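Local atomic coordinates of adhesion and penetration protein autotransporter (Haemophilus influenzae, PDB entry 3SYJ), a protein that promotes adherence to and invasion of host cells, self-associates between bacteria, and is probably a serine protease, this chain being its secreted passenger domain. Residues S156-F160 / Q170-A174; D14-N18 / M48-S52; Y77-F82 / R93-I98; F22-N28 / S42-M48; T146-V152 / D226-W232. All coordinates share one frame. Numbering follows the deposited sequence.

Interaction 1 (S156-F160 / Q170-A174); sequences SGRQF and QVAGA
Segments 156-160 and 170-174 run antiparallel, and the second is followed here from its start. Gln170 pairs with Phe160 as a non-hydrogen-bonded pair, CA to CA 4.3 Å. Its extended side chain (chi1 and chi2 both t) lays CG over one face of the Phe160 ring, 4.0 Å from the centroid, a CH-pi contact. Phe160 has chi1 m, and its ring also stacks with that of His2. Val171 leaves the extended conformation, with phi/psi -94/-20. Its N donates to Gln159 O at 2.8 Å. The N of Ala172 reaches the same Gln159 O more weakly, at 3.5 Å. Val171 and Ala172 thus both face Gln159, a classic beta bulge in the hairpin of strands 159-162 and 168-172, within the protease domain. Gln159 N closes the hydrogen-bonded pair by donating to Ala172 O at 3.0 Å. Gln159 (chi1 m, chi2 m) sets CB 4.1 Å from Ala172 CB, and its OE1 bonds to Thr179 and to Gly1. At Gly173 the strand has ended. Water 1 lies 3.0 Å from Gly173 O and 2.7 Å from Ser156 O. Ala174 packs CB against Arg158 CG at 4.1 Å, while its CA makes a C-H...O contact with Ser156 O at 3.5 Å.

Interaction 2 (D14-N18 / M48-S52); sequences DFAEN and MIDFS
This is a buried contact between the C-terminal end of helix 9-17 and the irregular loop that follows strand 38-42. Polar bonds come from Asn18, and apolar packing from Phe15. Asn18 is the first residue to leave helical angles. Its phi/psi of 52/45 and the bonds back into the last turn make a Schellman motif. With chi1 m, the Asn18 amide reaches the loop backbone with both ends. ND2 donates to Ile49 O at 3.0 Å, and OD1 accepts from Phe51 N at 2.9 Å. The CA atoms of Asn18 and Phe51 are 6.9 Å apart. The loop itself is held by an Asx turn: Asp50 OD1 accepts from Ser52 N at 2.9 Å and from Ser52 OG at 2.7 Å. Asp50 OD2 forms a salt bridge with Arg476. Phe15 has chi1 t, and Met48 (chi1 t, chi2 p, chi3 t) sits over one face of its ring. Met48 CE is 3.6 Å from the Phe15 centroid, nearly on the ring normal, and SD is 4.3 Å from it, a Met-aromatic contact. Phe51, with chi1 m, brings CE2 to 3.8 Å from Phe15 CD2. Its ring edge meets Phe15 O, with CD2 3.3 Å from that oxygen. Phe51 also touches Val152, Ile154 and Ala180 of the neighbouring strands.

Interaction 3 (Y77-F82 / R93-I98); sequences YTDVDF and RFTYKI
Three backbone hydrogen bonds join these antiparallel segments. Ile98 N donates to Thr78 O at 2.9 Å. Val80 N donates to Tyr96 O and Tyr96 N to Val80 O, each at 2.9 Å, so Val80 and Tyr96 form a hydrogen-bonded pair with CA atoms 5.3 Å apart. Asp79 and Lys97 are the adjacent non-hydrogen-bonded pair, CA to CA 4.3 Å. Beyond the paired residues water 3 continues the link, accepting from Phe82 N at 2.9 Å and donating to Phe94 O at 2.7 Å.

Apolar contacts lie on the face that carries Val80 and Tyr96. Val80 CG2 is 4.2 Å from Tyr96 CB. Phe82 (chi1 m) meets Tyr96 (chi1 m) obliquely, ring centroids 5.8 Å apart and planes at 59°. Tyr77, with chi1 p, presents one ring face to Ile98, whose CD1 is 3.9 Å from the centroid, a CH-pi contact. The Tyr77 hydroxyl bonds to His117 and that of Tyr96 to Glu127.

One charged contact is long: Asp81 OD2 to Arg93 NE, 3.9 Å, a salt bridge whose exact geometry is uncertain. Arg93 NH2 bonds to Ala84 O.

Together the segments form an edge pairing of a three-stranded antiparallel sheet, 79-80, 96-100 and 120-121, in the chymotrypsin-like protease domain.

Interaction 4 (F22-N28 / S42-M48); sequences FTVGAQN and SMTKAPM
A type II beta turn from Thr23 to Ala26 docks on the loop after strand 38-42, within the protease domain. Ala26 N closes the turn on Thr23 O at 3.1 Å. Gly25 has phi/psi 88/-18, where a CB would jam against the preceding carbonyl. Two backbone bonds anchor the turn: Gly25 N donates to Met48 O and Met48 N to Ala26 O, both at 2.9 Å. The CA atoms of Gly25 and Pro47 are 4.1 Å apart. Met48, with chi1 t and chi2 p, points toward the turn. Its CB is 4.5 Å from Ala26 CB and its CE 3.8 Å from Phe22 CB. Its SD lies obliquely to the Phe22 ring, 5.4 Å from the centroid. Phe22 also packs edge-to-face with Phe15 of helix 9-17. Further along, Met43 O accepts from Asn28 N at 2.9 Å and from Gln27 NE2 at 3.3 Å. Met43 and Asn28 both have positive phi, near 56°. Water 4 joins the exposed end, 2.9 Å from Asn28 ND2 and 2.5 Å from Thr44 O.

Interaction 5 (T146-V152 / D226-W232); sequences TKYPERV and DAEKQKW
Trp232, Lys147 and Asp226 have the largest areas buried by this contact. Trp232 (chi1 m, chi2 102°) brings its six-membered ring to segment 146-152. Its CH2 is 3.5 Å from Glu150 CB and 3.9 Å from Val152 CG1. Its NE1 bonds to Pro47 O. Lys147 has a fully extended side chain, all four chi angles t, and its CG lies 3.7 Å from Glu228 CD. Lys147 O accepts from Ala227 N at 2.8 Å, the one direct hydrogen bond across the segments. Asp226 CA lies 3.7 Å from Lys147 O and 3.9 Å from Tyr148 CD1. Asp226 OD1 accepts from Lys229 N at 2.9 Å, an Asx motif. Asp226 also faces both Gln230 and Lys231, a G1 beta bulge. Its OD2 takes a bond from water 5 at 2.8 Å, and that water lies 2.8 Å from Tyr148 OH. The contact joins the lead-in and start of strand 151-155 with the turn after strand 221-226 and the start of strand 231-238. Strand 221-226 lies between the other two in the seven-stranded antiparallel sheet.

All five contacts lie in the N-terminal protease domain of the passenger, ahead of the long beta-helix. Along the chain, interaction 4 is nested inside the loop closed by interaction 2, interaction 3 follows, and interaction 1 is nested inside interaction 5. Interactions 2 and 4 have centres about 10 Å apart and share Met48. Interaction 5 lies about 12 Å from interaction 4, centre to centre, and touches it and interaction 2. Through them helix 9-17 packs on the loop after strand 38-42, and that loop packs on strands 151-155 and 231-238 of the seven-stranded sheet. Interaction 3 meets interaction 2 through Phe82 and Ser52. Gly157 is about 8 Å and the Tyr77 side chain about 10 Å from the side chain of Ser218, the active-site serine by similarity.

Interaction 1 (S156-F160 / Q170-A174)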
# COMPACT_ATOMS: atom_id res chain seq x y z
N SER A 156 1.49 -42.85 50.96
CA SER A 156 2.20 -41.92 51.82
C SER A 156 2.90 -42.62 52.98
O SER A 156 3.27 -41.98 53.97
CB SER A 156 1.25 -40.85 52.34
OG SER A 156 0.32 -41.41 53.25
N GLY A 157 3.10 -43.93 52.87
CA GLY A 157 3.79 -44.66 53.91
C GLY A 157 5.23 -44.20 54.12
O GLY A 157 5.76 -43.42 53.32
N ARG A 158 5.85 -44.65 55.20
CA ARG A 158 7.25 -44.30 55.47
C ARG A 158 8.07 -44.24 54.19
O ARG A 158 8.05 -45.16 53.37
CB ARG A 158 7.87 -45.32 56.41
CG ARG A 158 7.23 -45.33 57.77
CD ARG A 158 7.93 -46.30 58.68
NE ARG A 158 7.59 -46.05 60.08
CZ ARG A 158 7.80 -46.90 61.07
NH1 ARG A 158 8.37 -48.08 60.82
NH2 ARG A 158 7.45 -46.58 62.31
N GLN A 159 8.80 -43.14 54.02
CA GLN A 159 9.51 -42.89 52.77
C GLN A 159 11.00 -43.21 52.87
O GLN A 159 11.69 -42.73 53.77
CB GLN A 159 9.28 -41.44 52.31
CG GLN A 159 7.82 -41.00 52.25
CD GLN A 159 7.02 -41.61 51.10
OE1 GLN A 159 7.53 -42.41 50.31
NE2 GLN A 159 5.74 -41.24 51.02
N PHE A 160 11.49 -44.03 51.95
CA PHE A 160 12.89 -44.37 51.87
C PHE A 160 13.41 -44.08 50.47
O PHE A 160 12.64 -44.09 49.51
CB PHE A 160 13.09 -45.86 52.12
CG PHE A 160 12.67 -46.32 53.49
CD1 PHE A 160 13.61 -46.47 54.50
CD2 PHE A 160 11.35 -46.64 53.76
CE1 PHE A 160 13.23 -46.91 55.76
CE2 PHE A 160 10.97 -47.09 55.01
CZ PHE A 160 11.91 -47.22 56.01
N GLN A 170 15.72 -43.56 55.49
CA GLN A 170 14.34 -43.14 55.72
C GLN A 170 14.26 -41.63 55.77
O GLN A 170 14.73 -41.01 56.72
CB GLN A 170 13.77 -43.72 57.00
CG GLN A 170 12.27 -43.52 57.08
CD GLN A 170 11.68 -43.90 58.42
OE1 GLN A 170 10.88 -43.15 58.98
NE2 GLN A 170 12.05 -45.07 58.93
N VAL A 171 13.68 -41.03 54.74
CA VAL A 171 13.71 -39.58 54.60
C VAL A 171 12.49 -38.90 55.20
O VAL A 171 12.53 -37.71 55.51
CB VAL A 171 13.87 -39.19 53.13
CG1 VAL A 171 15.17 -39.80 52.57
CG2 VAL A 171 12.67 -39.67 52.32
N ALA A 172 11.40 -39.64 55.38
CA ALA A 172 10.21 -39.09 56.02
C ALA A 172 9.37 -40.15 56.74
O ALA A 172 9.34 -41.31 56.34
CB ALA A 172 9.35 -38.34 55.00
N GLY A 173 8.68 -39.74 57.80
CA GLY A 173 7.74 -40.61 58.48
C GLY A 173 6.51 -40.83 57.62
O GLY A 173 6.37 -40.21 56.56
N ALA A 174 5.61 -41.71 58.06
CA ALA A 174 4.41 -42.02 57.30
C ALA A 174 3.46 -40.85 57.31
O ALA A 174 3.51 -40.03 58.22
CB ALA A 174 3.72 -43.24 57.85
O HOH W 1 4.86 -39.83 54.02
O HOH W 2 6.04 -43.19 60.85

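Interaction 2 (D14-N18 / M48-S52)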
# COMPACT_ATOMS: atom_id res chain seq x y z
N ASP A 14 6.58 -35.79 41.48
CA ASP A 14 5.78 -35.27 40.37
C ASP A 14 4.76 -36.31 39.91
O ASP A 14 3.60 -35.99 39.63
CB ASP A 14 6.67 -34.83 39.20
CG ASP A 14 7.35 -33.48 39.45
OD1 ASP A 14 7.01 -32.82 40.46
OD2 ASP A 14 8.22 -33.08 38.63
N PHE A 15 5.21 -37.56 39.83
CA PHE A 15 4.37 -38.68 39.43
C PHE A 15 3.10 -38.71 40.29
O PHE A 15 1.99 -38.77 39.76
CB PHE A 15 5.15 -40.00 39.57
CG PHE A 15 4.67 -41.11 38.66
CD1 PHE A 15 5.18 -41.24 37.38
CD2 PHE A 15 3.72 -42.02 39.09
CE1 PHE A 15 4.76 -42.25 36.54
CE2 PHE A 15 3.29 -43.04 38.26
CZ PHE A 15 3.81 -43.16 36.98
N ALA A 16 3.27 -38.63 41.61
CA ALA A 16 2.14 -38.74 42.53
C ALA A 16 1.19 -37.55 42.44
O ALA A 16 -0.02 -37.69 42.62
CB ALA A 16 2.63 -38.92 43.94
N GLU A 17 1.75 -36.37 42.18
CA GLU A 17 0.96 -35.14 42.14
C GLU A 17 0.48 -34.80 40.72
O GLU A 17 -0.13 -33.76 40.52
CB GLU A 17 1.76 -33.95 42.71
CG GLU A 17 2.42 -34.19 44.08
CD GLU A 17 1.43 -34.40 45.22
OE1 GLU A 17 0.24 -34.03 45.08
OE2 GLU A 17 1.85 -34.95 46.26
N ASN A 18 0.77 -35.67 39.75
CA ASN A 18 0.49 -35.35 38.35
C ASN A 18 1.10 -34.00 37.97
O ASN A 18 0.44 -33.17 37.33
CB ASN A 18 -1.02 -35.34 38.05
CG ASN A 18 -1.61 -36.74 37.92
OD1 ASN A 18 -2.47 -37.14 38.70
ND2 ASN A 18 -1.13 -37.50 36.94
N MET A 48 -1.08 -41.04 31.00
CA MET A 48 -0.82 -40.95 32.44
C MET A 48 -2.10 -40.96 33.27
O MET A 48 -3.02 -40.18 33.01
CB MET A 48 -0.02 -39.68 32.76
CG MET A 48 0.25 -39.49 34.24
SD MET A 48 1.40 -40.70 34.96
CE MET A 48 1.55 -40.06 36.63
N ILE A 49 -2.14 -41.82 34.28
CA ILE A 49 -3.28 -41.97 35.17
C ILE A 49 -3.68 -40.63 35.84
O ILE A 49 -2.85 -39.76 36.04
CB ILE A 49 -2.95 -43.03 36.26
CG1 ILE A 49 -4.20 -43.45 37.03
CG2 ILE A 49 -1.86 -42.53 37.20
CD1 ILE A 49 -3.94 -44.58 38.01
N ASP A 50 -4.95 -40.48 36.16
CA ASP A 50 -5.40 -39.30 36.89
C ASP A 50 -5.45 -39.71 38.36
O ASP A 50 -6.34 -40.45 38.76
CB ASP A 50 -6.79 -38.89 36.41
CG ASP A 50 -7.29 -37.58 37.04
OD1 ASP A 50 -6.84 -37.20 38.15
OD2 ASP A 50 -8.15 -36.92 36.41
N PHE A 51 -4.48 -39.25 39.14
CA PHE A 51 -4.38 -39.65 40.54
C PHE A 51 -5.34 -38.86 41.45
O PHE A 51 -5.36 -39.07 42.67
CB PHE A 51 -2.93 -39.52 41.05
CG PHE A 51 -2.06 -40.73 40.78
CD1 PHE A 51 -2.52 -42.02 41.07
CD2 PHE A 51 -0.77 -40.57 40.30
CE1 PHE A 51 -1.71 -43.13 40.86
CE2 PHE A 51 0.05 -41.68 40.08
CZ PHE A 51 -0.42 -42.96 40.35
N SER A 52 -6.13 -37.95 40.89
CA SER A 52 -7.05 -37.16 41.70
C SER A 52 -8.09 -38.02 42.45
O SER A 52 -8.69 -37.57 43.42
CB SER A 52 -7.73 -36.07 40.87
OG SER A 52 -8.72 -36.61 40.01

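Interaction 3 (Y77-F82 / R93-I98)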
# COMPACT_ATOMS: atom_id res chain seq x y z
N TYR A 77 -8.63 -43.47 60.68
CA TYR A 77 -9.05 -42.30 59.90
C TYR A 77 -10.56 -42.22 59.82
O TYR A 77 -11.23 -43.23 59.76
CB TYR A 77 -8.40 -42.28 58.51
CG TYR A 77 -8.99 -43.23 57.49
CD1 TYR A 77 -9.42 -42.76 56.25
CD2 TYR A 77 -9.09 -44.60 57.75
CE1 TYR A 77 -9.95 -43.62 55.30
CE2 TYR A 77 -9.62 -45.47 56.80
CZ TYR A 77 -10.05 -44.97 55.58
OH TYR A 77 -10.59 -45.82 54.63
N THR A 78 -11.10 -41.00 59.83
CA THR A 78 -12.55 -40.82 59.85
C THR A 78 -13.05 -40.00 58.67
O THR A 78 -14.24 -39.74 58.54
CB THR A 78 -12.98 -40.11 61.14
OG1 THR A 78 -12.26 -38.88 61.26
CG2 THR A 78 -12.69 -40.97 62.34
N ASP A 79 -12.13 -39.58 57.81
CA ASP A 79 -12.47 -38.73 56.67
C ASP A 79 -11.37 -38.72 55.62
O ASP A 79 -10.25 -39.15 55.89
CB ASP A 79 -12.77 -37.30 57.15
CG ASP A 79 -11.69 -36.75 58.06
OD1 ASP A 79 -10.51 -36.79 57.67
OD2 ASP A 79 -12.03 -36.28 59.16
N VAL A 80 -11.71 -38.24 54.43
CA VAL A 80 -10.73 -38.12 53.36
C VAL A 80 -10.91 -36.78 52.66
O VAL A 80 -11.95 -36.15 52.79
CB VAL A 80 -10.86 -39.26 52.32
CG1 VAL A 80 -10.40 -40.58 52.92
CG2 VAL A 80 -12.29 -39.36 51.81
N ASP A 81 -9.89 -36.35 51.93
CA ASP A 81 -10.05 -35.18 51.07
C ASP A 81 -9.29 -35.37 49.77
O ASP A 81 -8.47 -36.28 49.66
CB ASP A 81 -9.66 -33.87 51.79
CG ASP A 81 -8.23 -33.87 52.27
OD1 ASP A 81 -7.56 -34.92 52.21
OD2 ASP A 81 -7.77 -32.80 52.71
N PHE A 82 -9.54 -34.50 48.81
CA PHE A 82 -9.04 -34.69 47.46
C PHE A 82 -8.57 -33.38 46.86
O PHE A 82 -8.83 -32.31 47.41
CB PHE A 82 -10.14 -35.27 46.56
CG PHE A 82 -10.72 -36.56 47.07
CD1 PHE A 82 -10.14 -37.77 46.73
CD2 PHE A 82 -11.84 -36.56 47.89
CE1 PHE A 82 -10.67 -38.97 47.20
CE2 PHE A 82 -12.37 -37.74 48.37
CZ PHE A 82 -11.79 -38.95 48.02
N ARG A 93 -10.53 -26.90 50.14
CA ARG A 93 -10.55 -28.35 50.23
C ARG A 93 -11.67 -28.80 51.19
O ARG A 93 -11.91 -28.17 52.22
CB ARG A 93 -9.19 -28.90 50.66
CG ARG A 93 -8.94 -30.31 50.14
CD ARG A 93 -7.64 -30.89 50.66
NE ARG A 93 -6.47 -30.45 49.89
CZ ARG A 93 -5.46 -29.76 50.41
NH1 ARG A 93 -5.46 -29.43 51.70
NH2 ARG A 93 -4.45 -29.40 49.64
N PHE A 94 -12.36 -29.87 50.83
CA PHE A 94 -13.53 -30.30 51.57
C PHE A 94 -13.25 -31.61 52.31
O PHE A 94 -12.64 -32.52 51.76
CB PHE A 94 -14.71 -30.45 50.63
CG PHE A 94 -16.02 -30.70 51.33
CD1 PHE A 94 -16.71 -29.66 51.93
CD2 PHE A 94 -16.56 -31.97 51.36
CE1 PHE A 94 -17.91 -29.90 52.58
CE2 PHE A 94 -17.76 -32.21 51.99
CZ PHE A 94 -18.44 -31.17 52.60
N THR A 95 -13.69 -31.68 53.56
CA THR A 95 -13.51 -32.88 54.36
C THR A 95 -14.71 -33.81 54.21
O THR A 95 -15.79 -33.52 54.71
CB THR A 95 -13.29 -32.52 55.85
OG1 THR A 95 -12.18 -31.62 55.97
CG2 THR A 95 -13.01 -33.77 56.67
N TYR A 96 -14.52 -34.90 53.47
CA TYR A 96 -15.57 -35.90 53.32
C TYR A 96 -15.51 -36.88 54.47
O TYR A 96 -14.47 -37.50 54.70
CB TYR A 96 -15.42 -36.63 51.98
CG TYR A 96 -15.64 -35.73 50.79
CD1 TYR A 96 -16.93 -35.44 50.34
CD2 TYR A 96 -14.57 -35.15 50.13
CE1 TYR A 96 -17.13 -34.59 49.26
CE2 TYR A 96 -14.76 -34.32 49.05
CZ TYR A 96 -16.04 -34.04 48.62
OH TYR A 96 -16.22 -33.20 47.56
N LYS A 97 -16.62 -37.04 55.20
CA LYS A 97 -16.65 -37.89 56.39
C LYS A 97 -17.15 -39.31 56.13
O LYS A 97 -18.15 -39.51 55.45
CB LYS A 97 -17.53 -37.27 57.48
CG LYS A 97 -17.10 -35.90 57.94
CD LYS A 97 -18.18 -35.26 58.82
CE LYS A 97 -17.83 -33.82 59.17
NZ LYS A 97 -18.86 -33.18 60.03
N ILE A 98 -16.46 -40.28 56.71
CA ILE A 98 -16.91 -41.67 56.69
C ILE A 98 -18.11 -41.84 57.62
O ILE A 98 -18.03 -41.49 58.80
CB ILE A 98 -15.76 -42.62 57.13
CG1 ILE A 98 -14.68 -42.69 56.05
CG2 ILE A 98 -16.30 -44.01 57.47
CD1 ILE A 98 -13.38 -43.33 56.51
O HOH W 3 -11.67 -32.65 49.28

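Interaction 4 (F22-N28 / S42-M48)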
# COMPACT_ATOMS: atom_id res chain seq x y z
N PHE A 22 4.32 -35.26 34.25
CA PHE A 22 3.35 -36.32 34.53
C PHE A 22 1.91 -35.81 34.69
O PHE A 22 1.16 -36.25 35.56
CB PHE A 22 3.80 -37.13 35.73
CG PHE A 22 5.10 -37.88 35.51
CD1 PHE A 22 5.14 -38.97 34.64
CD2 PHE A 22 6.26 -37.47 36.13
CE1 PHE A 22 6.33 -39.65 34.42
CE2 PHE A 22 7.46 -38.15 35.92
CZ PHE A 22 7.49 -39.25 35.06
N THR A 23 1.54 -34.87 33.83
CA THR A 23 0.19 -34.35 33.82
C THR A 23 -0.72 -35.44 33.29
O THR A 23 -0.28 -36.34 32.56
CB THR A 23 0.10 -33.14 32.91
OG1 THR A 23 0.74 -33.45 31.67
CG2 THR A 23 0.79 -31.94 33.55
N VAL A 24 -1.99 -35.37 33.66
CA VAL A 24 -2.92 -36.42 33.29
C VAL A 24 -2.96 -36.57 31.77
O VAL A 24 -3.00 -35.57 31.04
CB VAL A 24 -4.33 -36.14 33.84
CG1 VAL A 24 -5.27 -37.27 33.48
CG2 VAL A 24 -4.27 -35.95 35.35
N GLY A 25 -2.91 -37.82 31.30
CA GLY A 25 -3.01 -38.11 29.88
C GLY A 25 -1.69 -38.09 29.13
O GLY A 25 -1.59 -38.64 28.03
N ALA A 26 -0.67 -37.46 29.72
CA ALA A 26 0.65 -37.36 29.09
C ALA A 26 1.23 -38.73 28.76
O ALA A 26 0.90 -39.73 29.40
CB ALA A 26 1.61 -36.58 29.99
N GLN A 27 2.10 -38.78 27.76
CA GLN A 27 2.69 -40.04 27.34
C GLN A 27 4.17 -39.91 26.95
O GLN A 27 4.67 -38.82 26.64
CB GLN A 27 1.88 -40.66 26.20
CG GLN A 27 0.60 -41.33 26.66
CD GLN A 27 0.06 -42.31 25.63
OE1 GLN A 27 -0.93 -42.03 24.94
NE2 GLN A 27 0.72 -43.47 25.51
N ASN A 28 4.87 -41.04 26.97
CA ASN A 28 6.26 -41.06 26.56
C ASN A 28 7.13 -40.08 27.35
O ASN A 28 7.80 -39.24 26.76
CB ASN A 28 6.36 -40.75 25.07
CG ASN A 28 5.53 -41.69 24.25
OD1 ASN A 28 4.67 -41.27 23.48
ND2 ASN A 28 5.75 -42.98 24.43
N SER A 42 8.46 -43.50 30.21
CA SER A 42 7.26 -43.79 30.98
C SER A 42 5.97 -43.52 30.19
O SER A 42 5.91 -42.61 29.36
CB SER A 42 7.29 -42.97 32.28
OG SER A 42 6.19 -43.31 33.10
N MET A 43 4.95 -44.33 30.47
CA MET A 43 3.62 -44.17 29.85
C MET A 43 3.67 -44.19 28.32
O MET A 43 3.16 -43.27 27.66
CB MET A 43 2.94 -42.88 30.34
CG MET A 43 2.62 -42.89 31.83
SD MET A 43 1.48 -44.23 32.27
CE MET A 43 2.24 -44.82 33.79
N THR A 44 4.27 -45.23 27.76
CA THR A 44 4.36 -45.38 26.32
C THR A 44 3.14 -46.12 25.81
O THR A 44 2.81 -46.05 24.63
CB THR A 44 5.64 -46.14 25.87
OG1 THR A 44 5.60 -47.48 26.36
CG2 THR A 44 6.88 -45.45 26.40
N LYS A 45 2.46 -46.83 26.71
CA LYS A 45 1.32 -47.65 26.33
C LYS A 45 0.00 -47.28 27.03
O LYS A 45 -1.00 -47.98 26.90
CB LYS A 45 1.65 -49.12 26.51
CG LYS A 45 2.77 -49.56 25.61
CD LYS A 45 3.35 -50.92 26.00
CE LYS A 45 4.32 -51.40 24.92
NZ LYS A 45 5.01 -52.68 25.27
N ALA A 46 0.01 -46.16 27.77
CA ALA A 46 -1.22 -45.65 28.36
C ALA A 46 -1.04 -44.17 28.63
O ALA A 46 0.08 -43.72 28.88
CB ALA A 46 -1.55 -46.38 29.65
N PRO A 47 -2.14 -43.40 28.56
CA PRO A 47 -2.08 -42.00 28.98
C PRO A 47 -1.90 -41.97 30.50
O PRO A 47 -2.48 -42.81 31.18
CB PRO A 47 -3.47 -41.47 28.61
CG PRO A 47 -4.04 -42.48 27.65
CD PRO A 47 -3.47 -43.78 28.08
N MET A 48 -1.08 -41.04 31.00
CA MET A 48 -0.82 -40.95 32.44
C MET A 48 -2.10 -40.96 33.27
O MET A 48 -3.02 -40.18 33.01
CB MET A 48 -0.02 -39.68 32.76
CG MET A 48 0.25 -39.49 34.24
SD MET A 48 1.40 -40.70 34.96
CE MET A 48 1.55 -40.06 36.63
O HOH W 4 3.98 -44.64 22.93

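Interaction 5 (T146-V152 / D226-W232)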
# COMPACT_ATOMS: atom_id res chain seq x y z
N THR A 146 0.02 -57.56 27.48
CA THR A 146 -0.51 -57.01 26.24
C THR A 146 -1.85 -56.37 26.55
O THR A 146 -2.13 -55.24 26.15
CB THR A 146 -0.70 -58.09 25.18
OG1 THR A 146 0.57 -58.61 24.78
CG2 THR A 146 -1.40 -57.52 23.96
N LYS A 147 -2.68 -57.09 27.30
CA LYS A 147 -3.97 -56.58 27.75
C LYS A 147 -3.78 -55.52 28.84
O LYS A 147 -4.51 -54.52 28.88
CB LYS A 147 -4.83 -57.74 28.26
CG LYS A 147 -6.25 -57.36 28.70
CD LYS A 147 -7.00 -58.61 29.18
CE LYS A 147 -8.37 -58.29 29.77
NZ LYS A 147 -8.96 -59.49 30.46
N TYR A 148 -2.81 -55.74 29.72
CA TYR A 148 -2.53 -54.85 30.84
C TYR A 148 -1.08 -54.38 30.82
O TYR A 148 -0.25 -54.91 31.57
CB TYR A 148 -2.79 -55.58 32.15
CG TYR A 148 -4.22 -56.03 32.34
CD1 TYR A 148 -5.24 -55.11 32.57
CD2 TYR A 148 -4.56 -57.37 32.30
CE1 TYR A 148 -6.54 -55.51 32.75
CE2 TYR A 148 -5.87 -57.79 32.48
CZ TYR A 148 -6.85 -56.86 32.71
OH TYR A 148 -8.15 -57.28 32.88
N PRO A 149 -0.76 -53.40 29.97
CA PRO A 149 0.62 -52.97 29.72
C PRO A 149 1.20 -52.08 30.81
O PRO A 149 2.40 -52.13 31.05
CB PRO A 149 0.51 -52.16 28.43
CG PRO A 149 -0.89 -51.70 28.38
CD PRO A 149 -1.73 -52.73 29.08
N GLU A 150 0.36 -51.27 31.45
CA GLU A 150 0.82 -50.35 32.48
C GLU A 150 0.21 -50.67 33.84
O GLU A 150 -0.93 -51.15 33.94
CB GLU A 150 0.52 -48.91 32.07
CG GLU A 150 1.02 -48.55 30.68
CD GLU A 150 2.48 -48.15 30.65
OE1 GLU A 150 3.16 -48.25 31.70
OE2 GLU A 150 2.96 -47.73 29.57
N ARG A 151 0.98 -50.43 34.90
CA ARG A 151 0.52 -50.67 36.26
C ARG A 151 1.23 -49.67 37.18
O ARG A 151 2.44 -49.49 37.06
CB ARG A 151 0.82 -52.11 36.70
CG ARG A 151 -0.37 -52.79 37.36
CD ARG A 151 0.00 -53.85 38.37
NE ARG A 151 0.16 -55.19 37.81
CZ ARG A 151 -0.49 -56.27 38.22
NH1 ARG A 151 -1.38 -56.20 39.20
NH2 ARG A 151 -0.25 -57.45 37.65
N VAL A 152 0.48 -49.03 38.08
CA VAL A 152 1.07 -48.04 38.98
C VAL A 152 0.51 -48.13 40.41
O VAL A 152 -0.54 -48.73 40.63
CB VAL A 152 0.86 -46.60 38.46
CG1 VAL A 152 1.44 -46.43 37.07
CG2 VAL A 152 -0.62 -46.26 38.46
N ASP A 226 -6.19 -51.27 31.53
CA ASP A 226 -6.84 -52.17 30.58
C ASP A 226 -6.74 -51.55 29.18
O ASP A 226 -7.39 -50.55 28.90
CB ASP A 226 -8.30 -52.38 30.97
CG ASP A 226 -8.99 -53.46 30.14
OD1 ASP A 226 -8.76 -53.51 28.91
OD2 ASP A 226 -9.76 -54.25 30.72
N ALA A 227 -5.93 -52.14 28.32
CA ALA A 227 -5.66 -51.57 27.00
C ALA A 227 -6.81 -51.80 26.01
O ALA A 227 -6.98 -51.03 25.06
CB ALA A 227 -4.37 -52.15 26.43
N GLU A 228 -7.59 -52.85 26.24
CA GLU A 228 -8.74 -53.11 25.39
C GLU A 228 -9.81 -52.05 25.65
O GLU A 228 -10.32 -51.44 24.71
CB GLU A 228 -9.23 -54.54 25.64
CG GLU A 228 -8.07 -55.51 25.88
CD GLU A 228 -8.46 -56.98 25.76
OE1 GLU A 228 -9.50 -57.38 26.32
OE2 GLU A 228 -7.71 -57.74 25.11
N LYS A 229 -10.12 -51.81 26.93
CA LYS A 229 -11.09 -50.79 27.31
C LYS A 229 -10.53 -49.37 27.22
O LYS A 229 -11.29 -48.41 27.10
CB LYS A 229 -11.59 -51.02 28.74
CG LYS A 229 -12.20 -52.39 29.02
CD LYS A 229 -12.74 -52.44 30.45
CE LYS A 229 -13.06 -53.85 30.92
NZ LYS A 229 -14.24 -54.46 30.26
N GLN A 230 -9.21 -49.25 27.28
CA GLN A 230 -8.54 -47.96 27.34
C GLN A 230 -8.87 -47.21 28.63
O GLN A 230 -9.14 -46.00 28.61
CB GLN A 230 -8.88 -47.10 26.12
CG GLN A 230 -8.44 -47.70 24.81
CD GLN A 230 -8.01 -46.65 23.81
OE1 GLN A 230 -8.76 -45.71 23.52
NE2 GLN A 230 -6.80 -46.81 23.28
N LYS A 231 -8.84 -47.93 29.74
CA LYS A 231 -9.23 -47.38 31.03
C LYS A 231 -8.16 -47.68 32.03
O LYS A 231 -7.59 -48.76 32.01
CB LYS A 231 -10.50 -48.07 31.53
CG LYS A 231 -11.80 -47.37 31.28
CD LYS A 231 -12.94 -48.13 31.97
CE LYS A 231 -14.18 -47.25 32.09
NZ LYS A 231 -14.70 -46.81 30.76
N TRP A 232 -7.89 -46.73 32.92
CA TRP A 232 -7.25 -47.09 34.17
C TRP A 232 -8.32 -47.66 35.10
O TRP A 232 -9.44 -47.13 35.17
CB TRP A 232 -6.54 -45.89 34.80
CG TRP A 232 -5.22 -45.55 34.15
CD1 TRP A 232 -4.97 -44.54 33.26
CD2 TRP A 232 -3.96 -46.21 34.36
NE1 TRP A 232 -3.64 -44.54 32.90
CE2 TRP A 232 -3.00 -45.55 33.56
CE3 TRP A 232 -3.56 -47.30 35.15
CZ2 TRP A 232 -1.66 -45.94 33.53
CZ3 TRP A 232 -2.22 -47.69 35.11
CH2 TRP A 232 -1.29 -47.01 34.31
O HOH W 5 -10.00 -55.20 33.29